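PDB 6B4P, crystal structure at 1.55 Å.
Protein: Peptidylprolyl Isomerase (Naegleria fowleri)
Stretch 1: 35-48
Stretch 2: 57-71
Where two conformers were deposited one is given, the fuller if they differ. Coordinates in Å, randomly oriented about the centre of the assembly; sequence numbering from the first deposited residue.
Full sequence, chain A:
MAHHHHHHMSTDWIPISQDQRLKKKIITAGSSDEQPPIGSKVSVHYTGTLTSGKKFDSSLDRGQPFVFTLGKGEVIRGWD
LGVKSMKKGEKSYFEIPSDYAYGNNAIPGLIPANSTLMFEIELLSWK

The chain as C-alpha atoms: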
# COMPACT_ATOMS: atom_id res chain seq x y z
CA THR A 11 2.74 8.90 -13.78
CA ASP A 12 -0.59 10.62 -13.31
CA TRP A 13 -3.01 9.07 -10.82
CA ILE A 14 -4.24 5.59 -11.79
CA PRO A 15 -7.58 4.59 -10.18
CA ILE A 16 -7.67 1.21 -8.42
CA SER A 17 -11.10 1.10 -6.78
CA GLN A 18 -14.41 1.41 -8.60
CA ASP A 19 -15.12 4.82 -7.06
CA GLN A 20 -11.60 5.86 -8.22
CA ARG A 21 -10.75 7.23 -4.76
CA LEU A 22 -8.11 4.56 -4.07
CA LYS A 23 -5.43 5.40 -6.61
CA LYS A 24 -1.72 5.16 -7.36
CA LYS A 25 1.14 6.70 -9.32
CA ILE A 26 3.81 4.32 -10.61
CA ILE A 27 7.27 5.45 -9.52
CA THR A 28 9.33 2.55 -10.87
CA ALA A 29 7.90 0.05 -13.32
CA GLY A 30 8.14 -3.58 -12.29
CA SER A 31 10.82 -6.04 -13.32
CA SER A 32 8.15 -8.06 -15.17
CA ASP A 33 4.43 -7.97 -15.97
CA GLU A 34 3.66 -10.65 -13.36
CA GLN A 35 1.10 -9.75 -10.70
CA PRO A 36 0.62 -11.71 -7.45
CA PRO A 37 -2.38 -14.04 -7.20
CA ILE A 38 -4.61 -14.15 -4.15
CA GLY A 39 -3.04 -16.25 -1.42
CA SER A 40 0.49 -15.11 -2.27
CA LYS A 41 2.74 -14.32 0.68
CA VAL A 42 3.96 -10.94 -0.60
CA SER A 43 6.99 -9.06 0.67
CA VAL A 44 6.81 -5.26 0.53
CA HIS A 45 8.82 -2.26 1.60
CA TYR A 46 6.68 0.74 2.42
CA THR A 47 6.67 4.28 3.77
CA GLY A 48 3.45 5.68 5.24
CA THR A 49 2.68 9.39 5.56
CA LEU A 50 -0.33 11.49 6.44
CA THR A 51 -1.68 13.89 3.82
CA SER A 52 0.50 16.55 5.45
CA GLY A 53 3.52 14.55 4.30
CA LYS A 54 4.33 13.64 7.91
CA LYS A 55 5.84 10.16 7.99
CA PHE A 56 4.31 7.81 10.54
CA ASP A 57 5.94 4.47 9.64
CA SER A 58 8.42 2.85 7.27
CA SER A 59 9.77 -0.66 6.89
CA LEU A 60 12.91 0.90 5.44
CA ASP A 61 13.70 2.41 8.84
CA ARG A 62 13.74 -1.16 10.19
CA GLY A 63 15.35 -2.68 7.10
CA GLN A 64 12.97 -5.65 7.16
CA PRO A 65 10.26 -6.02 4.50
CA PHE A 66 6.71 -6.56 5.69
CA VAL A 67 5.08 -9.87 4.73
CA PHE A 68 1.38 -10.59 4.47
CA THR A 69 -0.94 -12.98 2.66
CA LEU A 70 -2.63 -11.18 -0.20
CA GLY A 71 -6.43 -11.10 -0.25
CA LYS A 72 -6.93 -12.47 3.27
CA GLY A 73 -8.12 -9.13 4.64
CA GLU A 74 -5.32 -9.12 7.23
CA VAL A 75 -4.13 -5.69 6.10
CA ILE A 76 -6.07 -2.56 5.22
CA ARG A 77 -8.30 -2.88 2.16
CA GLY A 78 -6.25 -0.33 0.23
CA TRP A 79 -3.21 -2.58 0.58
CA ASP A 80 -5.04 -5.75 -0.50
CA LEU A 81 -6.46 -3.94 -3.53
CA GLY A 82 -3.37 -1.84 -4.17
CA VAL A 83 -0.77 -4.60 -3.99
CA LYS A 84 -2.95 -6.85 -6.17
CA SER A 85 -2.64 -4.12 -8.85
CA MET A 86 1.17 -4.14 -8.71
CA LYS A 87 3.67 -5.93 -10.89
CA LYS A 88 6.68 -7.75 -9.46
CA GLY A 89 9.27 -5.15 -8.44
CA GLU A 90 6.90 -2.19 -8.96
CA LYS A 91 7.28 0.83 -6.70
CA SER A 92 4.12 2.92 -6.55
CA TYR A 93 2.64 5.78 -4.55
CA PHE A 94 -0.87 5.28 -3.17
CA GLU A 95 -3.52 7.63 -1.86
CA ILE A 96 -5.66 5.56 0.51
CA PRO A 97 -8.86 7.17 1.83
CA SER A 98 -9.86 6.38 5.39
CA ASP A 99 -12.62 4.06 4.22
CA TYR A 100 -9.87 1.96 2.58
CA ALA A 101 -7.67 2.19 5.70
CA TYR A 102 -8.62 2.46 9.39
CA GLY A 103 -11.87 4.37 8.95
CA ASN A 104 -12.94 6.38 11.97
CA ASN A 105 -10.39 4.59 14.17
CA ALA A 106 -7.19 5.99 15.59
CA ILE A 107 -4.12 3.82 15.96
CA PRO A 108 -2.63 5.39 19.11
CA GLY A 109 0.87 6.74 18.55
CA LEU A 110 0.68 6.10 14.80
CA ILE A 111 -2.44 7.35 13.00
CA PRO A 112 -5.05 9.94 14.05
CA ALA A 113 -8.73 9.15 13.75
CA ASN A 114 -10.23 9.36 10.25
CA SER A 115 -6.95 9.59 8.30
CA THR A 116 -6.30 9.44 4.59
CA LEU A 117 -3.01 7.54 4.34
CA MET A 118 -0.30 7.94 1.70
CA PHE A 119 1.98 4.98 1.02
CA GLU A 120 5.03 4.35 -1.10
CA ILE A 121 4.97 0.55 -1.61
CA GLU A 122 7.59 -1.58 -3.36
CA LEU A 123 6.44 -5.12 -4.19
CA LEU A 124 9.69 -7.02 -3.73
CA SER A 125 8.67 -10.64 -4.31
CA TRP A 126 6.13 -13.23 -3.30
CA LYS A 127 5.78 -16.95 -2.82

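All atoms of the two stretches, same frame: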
# COMPACT_ATOMS: atom_id res chain seq x y z
N GLN A 35 1.77 -10.28 -11.88
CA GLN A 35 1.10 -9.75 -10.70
C GLN A 35 0.79 -10.89 -9.73
O GLN A 35 0.61 -12.03 -10.16
CB GLN A 35 -0.18 -9.01 -11.09
CG GLN A 35 0.10 -7.79 -11.96
CD GLN A 35 -1.15 -7.00 -12.32
OE1 GLN A 35 -1.28 -6.52 -13.44
NE2 GLN A 35 -2.05 -6.86 -11.36
N PRO A 36 0.75 -10.62 -8.43
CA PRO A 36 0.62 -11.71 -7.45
C PRO A 36 -0.82 -12.20 -7.36
O PRO A 36 -1.76 -11.39 -7.30
CB PRO A 36 1.06 -11.05 -6.13
CG PRO A 36 0.67 -9.61 -6.31
CD PRO A 36 0.88 -9.30 -7.78
N PRO A 37 -1.03 -13.51 -7.38
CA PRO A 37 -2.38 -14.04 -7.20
C PRO A 37 -2.81 -13.99 -5.74
O PRO A 37 -1.99 -13.84 -4.83
CB PRO A 37 -2.26 -15.49 -7.70
CG PRO A 37 -0.82 -15.82 -7.57
CD PRO A 37 -0.05 -14.55 -7.75
N ILE A 38 -4.12 -14.09 -5.52
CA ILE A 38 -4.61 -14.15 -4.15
C ILE A 38 -4.00 -15.37 -3.47
O ILE A 38 -3.79 -16.42 -4.08
CB ILE A 38 -6.14 -14.17 -4.09
CG1 ILE A 38 -6.71 -15.22 -5.04
CG2 ILE A 38 -6.71 -12.80 -4.43
CD1 ILE A 38 -8.15 -15.61 -4.72
N GLY A 39 -3.68 -15.21 -2.18
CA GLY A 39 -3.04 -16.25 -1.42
C GLY A 39 -1.53 -16.18 -1.44
O GLY A 39 -0.88 -16.94 -0.71
N SER A 40 -0.95 -15.30 -2.25
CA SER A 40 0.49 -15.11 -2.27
C SER A 40 0.95 -14.49 -0.96
O SER A 40 0.29 -13.59 -0.43
CB SER A 40 0.90 -14.19 -3.42
OG SER A 40 0.49 -14.69 -4.68
N LYS A 41 2.08 -14.96 -0.45
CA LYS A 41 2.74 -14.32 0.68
C LYS A 41 3.67 -13.28 0.07
O LYS A 41 4.75 -13.63 -0.42
CB LYS A 41 3.50 -15.34 1.53
N VAL A 42 3.23 -12.02 0.06
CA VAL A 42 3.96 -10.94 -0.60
C VAL A 42 4.90 -10.29 0.39
O VAL A 42 4.61 -10.19 1.59
CB VAL A 42 3.00 -9.90 -1.23
CG1 VAL A 42 2.13 -10.53 -2.29
CG2 VAL A 42 2.16 -9.22 -0.16
N SER A 43 6.04 -9.83 -0.11
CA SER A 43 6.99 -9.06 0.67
C SER A 43 7.04 -7.65 0.10
O SER A 43 7.27 -7.48 -1.10
CB SER A 43 8.39 -9.69 0.62
OG SER A 43 8.43 -10.93 1.29
N VAL A 44 6.83 -6.65 0.96
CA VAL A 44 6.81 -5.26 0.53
C VAL A 44 7.69 -4.41 1.43
O VAL A 44 7.85 -4.69 2.63
CB VAL A 44 5.38 -4.66 0.50
CG1 VAL A 44 4.46 -5.44 -0.46
CG2 VAL A 44 4.78 -4.59 1.90
N HIS A 45 8.27 -3.37 0.84
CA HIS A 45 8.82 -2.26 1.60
C HIS A 45 7.88 -1.09 1.43
O HIS A 45 7.36 -0.85 0.33
CB HIS A 45 10.23 -1.90 1.14
CG HIS A 45 11.31 -2.53 1.97
ND1 HIS A 45 11.29 -2.50 3.34
CD2 HIS A 45 12.43 -3.20 1.62
CE1 HIS A 45 12.35 -3.12 3.81
NE2 HIS A 45 13.06 -3.56 2.78
N TYR A 46 7.65 -0.35 2.51
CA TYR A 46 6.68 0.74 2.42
C TYR A 46 7.11 1.91 3.29
O TYR A 46 7.85 1.76 4.26
CB TYR A 46 5.28 0.28 2.84
CG TYR A 46 5.22 -0.03 4.32
CD1 TYR A 46 4.82 0.94 5.24
CD2 TYR A 46 5.58 -1.28 4.79
CE1 TYR A 46 4.79 0.65 6.60
CE2 TYR A 46 5.56 -1.57 6.15
CZ TYR A 46 5.16 -0.61 7.04
OH TYR A 46 5.14 -0.87 8.38
N THR A 47 6.59 3.08 2.94
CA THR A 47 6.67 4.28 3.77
C THR A 47 5.28 4.90 3.83
O THR A 47 4.68 5.17 2.79
CB THR A 47 7.68 5.28 3.22
OG1 THR A 47 8.99 4.68 3.19
CG2 THR A 47 7.75 6.52 4.10
N GLY A 48 4.76 5.10 5.04
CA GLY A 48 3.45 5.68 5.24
C GLY A 48 3.56 7.10 5.76
O GLY A 48 4.31 7.37 6.70
N ASP A 57 5.43 5.83 9.57
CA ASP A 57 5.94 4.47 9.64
C ASP A 57 6.69 4.16 8.36
O ASP A 57 6.32 4.65 7.29
CB ASP A 57 4.79 3.47 9.85
CG ASP A 57 5.26 2.04 9.98
OD1 ASP A 57 6.42 1.81 10.40
OD2 ASP A 57 4.45 1.14 9.66
N SER A 58 7.75 3.35 8.47
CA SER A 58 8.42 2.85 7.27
C SER A 58 9.17 1.57 7.59
O SER A 58 9.91 1.50 8.58
CB SER A 58 9.40 3.89 6.71
OG SER A 58 10.09 3.37 5.59
N SER A 59 8.99 0.56 6.74
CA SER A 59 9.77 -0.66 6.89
C SER A 59 11.22 -0.44 6.53
O SER A 59 12.07 -1.23 6.95
CB SER A 59 9.19 -1.76 6.00
OG SER A 59 9.22 -1.36 4.64
N LEU A 60 11.52 0.61 5.77
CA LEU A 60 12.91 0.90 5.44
C LEU A 60 13.69 1.38 6.65
O LEU A 60 14.90 1.17 6.73
CB LEU A 60 12.98 1.93 4.31
CG LEU A 60 12.49 1.44 2.95
CD1 LEU A 60 12.48 2.57 1.94
CD2 LEU A 60 13.34 0.28 2.44
N ASP A 61 13.01 2.02 7.61
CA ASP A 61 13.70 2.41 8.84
C ASP A 61 14.16 1.18 9.61
O ASP A 61 15.19 1.23 10.29
CB ASP A 61 12.78 3.26 9.72
CG ASP A 61 12.39 4.57 9.06
OD1 ASP A 61 13.09 5.01 8.13
OD2 ASP A 61 11.38 5.16 9.49
N ARG A 62 13.40 0.09 9.53
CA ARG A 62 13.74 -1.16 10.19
C ARG A 62 14.58 -2.08 9.32
O ARG A 62 15.23 -2.99 9.84
CB ARG A 62 12.46 -1.90 10.59
CG ARG A 62 11.44 -1.02 11.29
CD ARG A 62 10.25 -1.81 11.79
NE ARG A 62 9.36 -2.26 10.72
CZ ARG A 62 8.37 -1.53 10.23
NH1 ARG A 62 8.12 -0.32 10.71
NH2 ARG A 62 7.60 -2.02 9.25
N GLY A 63 14.59 -1.86 8.01
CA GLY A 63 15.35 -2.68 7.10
C GLY A 63 14.77 -4.05 6.83
O GLY A 63 15.40 -4.85 6.13
N GLN A 64 13.59 -4.35 7.37
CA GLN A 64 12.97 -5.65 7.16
C GLN A 64 11.69 -5.46 6.37
O GLN A 64 10.81 -4.70 6.81
CB GLN A 64 12.69 -6.34 8.49
CG GLN A 64 13.96 -6.74 9.23
CD GLN A 64 14.85 -7.65 8.41
OE1 GLN A 64 14.37 -8.46 7.62
NE2 GLN A 64 16.16 -7.52 8.59
N PRO A 65 11.54 -6.11 5.22
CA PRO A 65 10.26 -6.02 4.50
C PRO A 65 9.12 -6.57 5.34
O PRO A 65 9.31 -7.41 6.23
CB PRO A 65 10.49 -6.88 3.25
CG PRO A 65 11.69 -7.72 3.57
CD PRO A 65 12.53 -6.92 4.50
N PHE A 66 7.93 -6.08 5.05
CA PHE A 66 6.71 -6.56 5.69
C PHE A 66 6.07 -7.63 4.81
O PHE A 66 5.98 -7.49 3.59
CB PHE A 66 5.74 -5.41 5.93
CG PHE A 66 4.45 -5.85 6.55
CD1 PHE A 66 4.39 -6.14 7.90
CD2 PHE A 66 3.32 -6.00 5.77
CE1 PHE A 66 3.21 -6.57 8.47
CE2 PHE A 66 2.13 -6.44 6.34
CZ PHE A 66 2.08 -6.72 7.69
N VAL A 67 5.63 -8.72 5.44
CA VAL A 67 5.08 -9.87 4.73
C VAL A 67 3.63 -10.05 5.14
O VAL A 67 3.31 -10.00 6.34
CB VAL A 67 5.89 -11.15 5.02
CG1 VAL A 67 5.23 -12.36 4.36
CG2 VAL A 67 7.31 -10.99 4.52
N PHE A 68 2.76 -10.25 4.16
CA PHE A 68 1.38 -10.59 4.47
C PHE A 68 0.83 -11.46 3.35
O PHE A 68 1.42 -11.56 2.27
CB PHE A 68 0.52 -9.34 4.70
CG PHE A 68 0.27 -8.50 3.47
CD1 PHE A 68 -0.90 -8.65 2.74
CD2 PHE A 68 1.19 -7.53 3.07
CE1 PHE A 68 -1.16 -7.86 1.62
CE2 PHE A 68 0.95 -6.73 1.95
CZ PHE A 68 -0.23 -6.89 1.23
N THR A 69 -0.29 -12.11 3.64
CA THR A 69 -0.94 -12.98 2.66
C THR A 69 -1.99 -12.18 1.91
O THR A 69 -2.93 -11.65 2.51
CB THR A 69 -1.57 -14.20 3.33
OG1 THR A 69 -0.55 -14.95 4.01
CG2 THR A 69 -2.22 -15.09 2.29
N LEU A 70 -1.82 -12.09 0.60
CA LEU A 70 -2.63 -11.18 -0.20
C LEU A 70 -4.07 -11.68 -0.30
O LEU A 70 -4.31 -12.87 -0.56
CB LEU A 70 -2.02 -11.05 -1.59
CG LEU A 70 -2.66 -10.08 -2.56
CD1 LEU A 70 -2.53 -8.68 -1.98
CD2 LEU A 70 -1.93 -10.19 -3.86
N GLY A 71 -5.03 -10.78 -0.09
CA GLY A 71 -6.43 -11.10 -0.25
C GLY A 71 -7.08 -11.74 0.95
O GLY A 71 -8.26 -12.10 0.88
O HOH W 1 15.52 -4.74 3.12

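Strand 41-48 of the first stretch is paired antiparallel with two separate segments of the second, and the helix and loop between them are held largely by side chains, with one backbone bond from Ser 59 N to Tyr 46 O. The walk begins at Asp 57, whose O accepts from Gly 48 N at 2.8 Å; the return bond, Asp 57 N to Gly 48 O at 3.4 Å, is weak. Its carboxylate is divided between two partners: OD2 takes a very short 2.5 Å hydrogen bond from Tyr 46 OH, while OD1 forms a salt bridge with Arg 62 NH1 at 2.7 Å.

Ser 58 ends the first pairing, opposite Thr 47. Its OG donates to Tyr 46 O at 3.1 Å and accepts from Leu 60 N at 3.1 Å, so one hydroxyl both holds the strand and caps the short, weakly bonded helix that follows.

Ser 59 replaces the ladder where the backbones part. Its N donates to Tyr 46 O (3.0 Å), its OG accepts from Tyr 46 N (2.8 Å), and the same OG shares a 2.7 Å hydrogen bond with His 45 ND1. The rule is economical: where a ladder breaks, one serine can serve both backbone and ring. Leu 60 then lays CD2 over one face of the His 45 imidazole, 3.5 Å from the ring centroid. Arg 62 reaches back, NH2 donating to Tyr 46 OH at 2.9 Å; the phenol hydroxyl thus accepts from a cation and donates to an anion.

Gly 63, with positive phi, turns the chain out of the helix. A water bridges its O (3.0 Å from the water O) to His 45 NE2 (2.7 Å from the same water O). Pro 65 covers the opposite face of the imidazole from Leu 60, its CB 4.2 Å from the centroid. A second rule follows: hold a ring by apolar groups on both faces and hydrogen bonds at both nitrogens.

From Phe 66 the ladder resumes. Phe 66 N donates to Val 44 O (2.8 Å) and Val 44 N to Phe 66 O (2.9 Å); Val 67 faces Ser 43 in a non-hydrogen-bonded pair. Phe 68 pairs with Val 42 through Val 42 N to Phe 68 O (2.9 Å) and Phe 68 N to Val 42 O (3.2 Å), and Val 42 CG2 sits over its ring, 3.6 Å from the centroid.

Past Thr 69, paired with Lys 41, Leu 70 closes the contact: its N donates to Ser 40 O (2.8 Å), its O accepts from Gly 39 N (2.9 Å) in the type II turn, and its CD2 packs 3.6 Å from Pro 36 CG.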